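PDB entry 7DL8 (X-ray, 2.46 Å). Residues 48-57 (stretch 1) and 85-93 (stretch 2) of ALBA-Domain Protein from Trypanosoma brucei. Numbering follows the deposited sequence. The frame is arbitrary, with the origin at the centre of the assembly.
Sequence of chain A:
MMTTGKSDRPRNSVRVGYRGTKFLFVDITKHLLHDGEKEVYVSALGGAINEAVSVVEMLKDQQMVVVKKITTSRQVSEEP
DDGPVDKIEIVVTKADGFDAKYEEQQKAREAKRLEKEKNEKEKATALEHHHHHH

Stretch 1 (48-57) AINEAVSVVE
Stretch 2 85-93: VDKIEIVVT

The helix and the strand run almost exactly parallel, their N-to-C directions only 9° apart and their axes 8.7 Å apart at closest approach, yet no hydrogen bond joins them: the contact, 351 Å² of buried surface, is held by apolar side chains.

Ala48 (phi/psi -91/0) precedes the helix, residues 49-57, which has phi/psi near -65/-37 and continues later in the chain. Backbone hydrogen bonds run from the amides of Ala52 to Glu57 to the carbonyls four residues back, among them Ala52 N to Ala48 O (3.1 Å) and Glu57 N to Val53 O (2.9 Å); Val56 N to Ala52 O, at 3.3 Å, is weak. Residues 85-93 form an extended strand that runs on at both ends, phi -91 to -144° and psi 115 to 173°. Alternation turns Ile88, Ile90 and Val92 toward the helix and Lys87, Glu89 and Val91 away; charged, partly exposed Lys87 and Glu89 suit that side, where Val91 is buried. On the helix, Ile49, Ala52 and Val56 point toward the strand, spaced three and four residues apart as one helical face requires; polar Asn50, Glu51 and Ser54 are partly exposed and do not touch it. The register sets CA of Ile49 6.1 Å from CA of Ile88, and CA of Val56 7.8 Å from CA of Ile90.

Ile49 (chi1 m, chi2 t) brings CG2 to 3.7 Å from CG2 of Ile88 (t, t), while its CD1 reaches the strand backbone, 3.6 Å from Asp86 O. Asp86 (m) starts sideways, but its carboxylate leads away and is hydrogen-bonded elsewhere in the structure. Ala52 offers a single methyl, CB, 4.2 Å from Ile88 CG2, so the small residue still adds to the apolar surface. Val53 (t), set sideways, places CG2 4.1 Å from Ile88 CD1.

Farther along, Ile90 (chi1 m, chi2 135°, between wells) extends CD1 to 3.9 Å from Ala52 O. The branched Val56 (t) touches two strand residues: its CG2 lies 3.7 Å from Ile90 CG2, and its CG1 4.2 Å from CG1 of Val92 (m).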

# COMPACT_ATOMS: atom_id res chain seq x y z
N ALA A 48 -3.94 -5.30 1.14
CA ALA A 48 -5.15 -4.67 0.63
C ALA A 48 -6.10 -4.22 1.73
O ALA A 48 -7.16 -3.68 1.42
CB ALA A 48 -5.87 -5.62 -0.33
N ILE A 49 -5.75 -4.45 3.00
CA ILE A 49 -6.63 -4.07 4.10
C ILE A 49 -6.86 -2.57 4.12
O ILE A 49 -7.98 -2.11 4.37
CB ILE A 49 -6.03 -4.57 5.44
CG1 ILE A 49 -6.24 -6.08 5.57
CG2 ILE A 49 -6.65 -3.83 6.62
CD1 ILE A 49 -5.53 -6.69 6.77
N ASN A 50 -5.83 -1.78 3.83
CA ASN A 50 -6.00 -0.33 3.79
C ASN A 50 -6.93 0.08 2.65
O ASN A 50 -7.75 0.99 2.81
CB ASN A 50 -4.64 0.37 3.67
CG ASN A 50 -4.00 0.19 2.31
OD1 ASN A 50 -3.90 -0.93 1.80
ND2 ASN A 50 -3.57 1.29 1.71
N GLU A 51 -6.82 -0.59 1.50
CA GLU A 51 -7.68 -0.28 0.37
C GLU A 51 -9.15 -0.57 0.68
O GLU A 51 -10.04 0.14 0.21
CB GLU A 51 -7.23 -1.06 -0.86
CG GLU A 51 -7.96 -0.71 -2.15
CD GLU A 51 -7.63 -1.66 -3.29
OE1 GLU A 51 -6.63 -2.40 -3.17
OE2 GLU A 51 -8.37 -1.67 -4.30
N ALA A 52 -9.41 -1.62 1.47
CA ALA A 52 -10.78 -1.88 1.92
C ALA A 52 -11.29 -0.76 2.82
O ALA A 52 -12.49 -0.46 2.81
CB ALA A 52 -10.86 -3.22 2.65
N VAL A 53 -10.40 -0.14 3.60
CA VAL A 53 -10.81 0.97 4.45
C VAL A 53 -11.13 2.19 3.61
O VAL A 53 -12.08 2.94 3.89
CB VAL A 53 -9.71 1.26 5.49
CG1 VAL A 53 -9.98 2.59 6.20
CG2 VAL A 53 -9.61 0.13 6.50
N SER A 54 -10.36 2.41 2.53
CA SER A 54 -10.63 3.54 1.65
C SER A 54 -11.95 3.37 0.91
O SER A 54 -12.64 4.37 0.64
CB SER A 54 -9.48 3.72 0.66
OG SER A 54 -9.90 4.43 -0.49
N VAL A 55 -12.33 2.14 0.58
CA VAL A 55 -13.61 1.90 -0.07
C VAL A 55 -14.76 2.28 0.86
O VAL A 55 -15.74 2.89 0.43
CB VAL A 55 -13.71 0.43 -0.53
CG1 VAL A 55 -15.16 0.05 -0.81
CG2 VAL A 55 -12.85 0.20 -1.76
N VAL A 56 -14.63 1.96 2.15
CA VAL A 56 -15.70 2.27 3.09
C VAL A 56 -15.73 3.76 3.40
O VAL A 56 -16.80 4.36 3.53
CB VAL A 56 -15.53 1.42 4.37
CG1 VAL A 56 -16.47 1.91 5.47
CG2 VAL A 56 -15.77 -0.05 4.07
N GLU A 57 -14.55 4.39 3.52
CA GLU A 57 -14.51 5.82 3.77
C GLU A 57 -15.09 6.61 2.60
O GLU A 57 -15.73 7.65 2.81
CB GLU A 57 -13.07 6.27 4.04
CG GLU A 57 -12.55 5.88 5.42
CD GLU A 57 -13.49 6.27 6.55
OE1 GLU A 57 -13.93 7.44 6.58
OE2 GLU A 57 -13.79 5.41 7.40
N VAL A 85 -1.90 -14.80 7.02
CA VAL A 85 -2.52 -13.71 6.27
C VAL A 85 -3.59 -13.08 7.15
O VAL A 85 -4.51 -13.77 7.62
CB VAL A 85 -3.13 -14.21 4.95
CG1 VAL A 85 -3.78 -13.06 4.20
CG2 VAL A 85 -2.06 -14.87 4.09
N ASP A 86 -3.48 -11.78 7.38
CA ASP A 86 -4.45 -11.05 8.18
C ASP A 86 -5.56 -10.50 7.30
O ASP A 86 -5.36 -10.22 6.12
CB ASP A 86 -3.77 -9.92 8.95
CG ASP A 86 -2.82 -10.43 10.02
OD1 ASP A 86 -3.20 -11.38 10.74
OD2 ASP A 86 -1.70 -9.90 10.13
N LYS A 87 -6.74 -10.34 7.90
CA LYS A 87 -7.94 -9.99 7.16
C LYS A 87 -8.79 -9.01 7.96
O LYS A 87 -8.93 -9.14 9.18
CB LYS A 87 -8.75 -11.26 6.85
CG LYS A 87 -10.19 -11.03 6.44
CD LYS A 87 -10.89 -12.36 6.21
CE LYS A 87 -12.34 -12.18 5.83
NZ LYS A 87 -13.09 -13.47 5.88
N ILE A 88 -9.35 -8.03 7.26
CA ILE A 88 -10.32 -7.10 7.84
C ILE A 88 -11.66 -7.34 7.17
O ILE A 88 -11.74 -7.79 6.02
CB ILE A 88 -9.87 -5.63 7.68
CG1 ILE A 88 -10.62 -4.72 8.66
CG2 ILE A 88 -10.07 -5.15 6.25
CD1 ILE A 88 -10.12 -3.29 8.68
N GLU A 89 -12.74 -7.07 7.91
CA GLU A 89 -14.10 -7.25 7.40
C GLU A 89 -14.98 -6.14 7.96
O GLU A 89 -15.19 -6.07 9.18
CB GLU A 89 -14.66 -8.62 7.76
CG GLU A 89 -16.04 -8.88 7.19
CD GLU A 89 -16.59 -10.24 7.56
OE1 GLU A 89 -17.05 -10.40 8.71
OE2 GLU A 89 -16.55 -11.16 6.71
N ILE A 90 -15.47 -5.27 7.08
CA ILE A 90 -16.34 -4.16 7.46
C ILE A 90 -17.75 -4.46 6.96
O ILE A 90 -17.95 -4.73 5.77
CB ILE A 90 -15.83 -2.82 6.89
CG1 ILE A 90 -14.40 -2.56 7.36
CG2 ILE A 90 -16.75 -1.68 7.29
CD1 ILE A 90 -13.47 -2.07 6.27
N VAL A 91 -18.72 -4.41 7.87
CA VAL A 91 -20.12 -4.62 7.54
C VAL A 91 -20.78 -3.25 7.43
O VAL A 91 -20.80 -2.48 8.39
CB VAL A 91 -20.83 -5.48 8.59
CG1 VAL A 91 -22.27 -5.74 8.19
CG2 VAL A 91 -20.08 -6.80 8.78
N VAL A 92 -21.34 -2.95 6.25
CA VAL A 92 -21.99 -1.67 6.00
C VAL A 92 -23.46 -1.92 5.68
O VAL A 92 -23.81 -2.93 5.06
CB VAL A 92 -21.31 -0.90 4.85
CG1 VAL A 92 -19.85 -0.64 5.18
CG2 VAL A 92 -21.43 -1.66 3.53
N THR A 93 -24.31 -1.01 6.14
CA THR A 93 -25.73 -1.01 5.83
C THR A 93 -26.11 0.35 5.25
O THR A 93 -25.30 1.28 5.22
CB THR A 93 -26.59 -1.31 7.07
OG1 THR A 93 -26.55 -0.20 7.97
CG2 THR A 93 -26.09 -2.56 7.78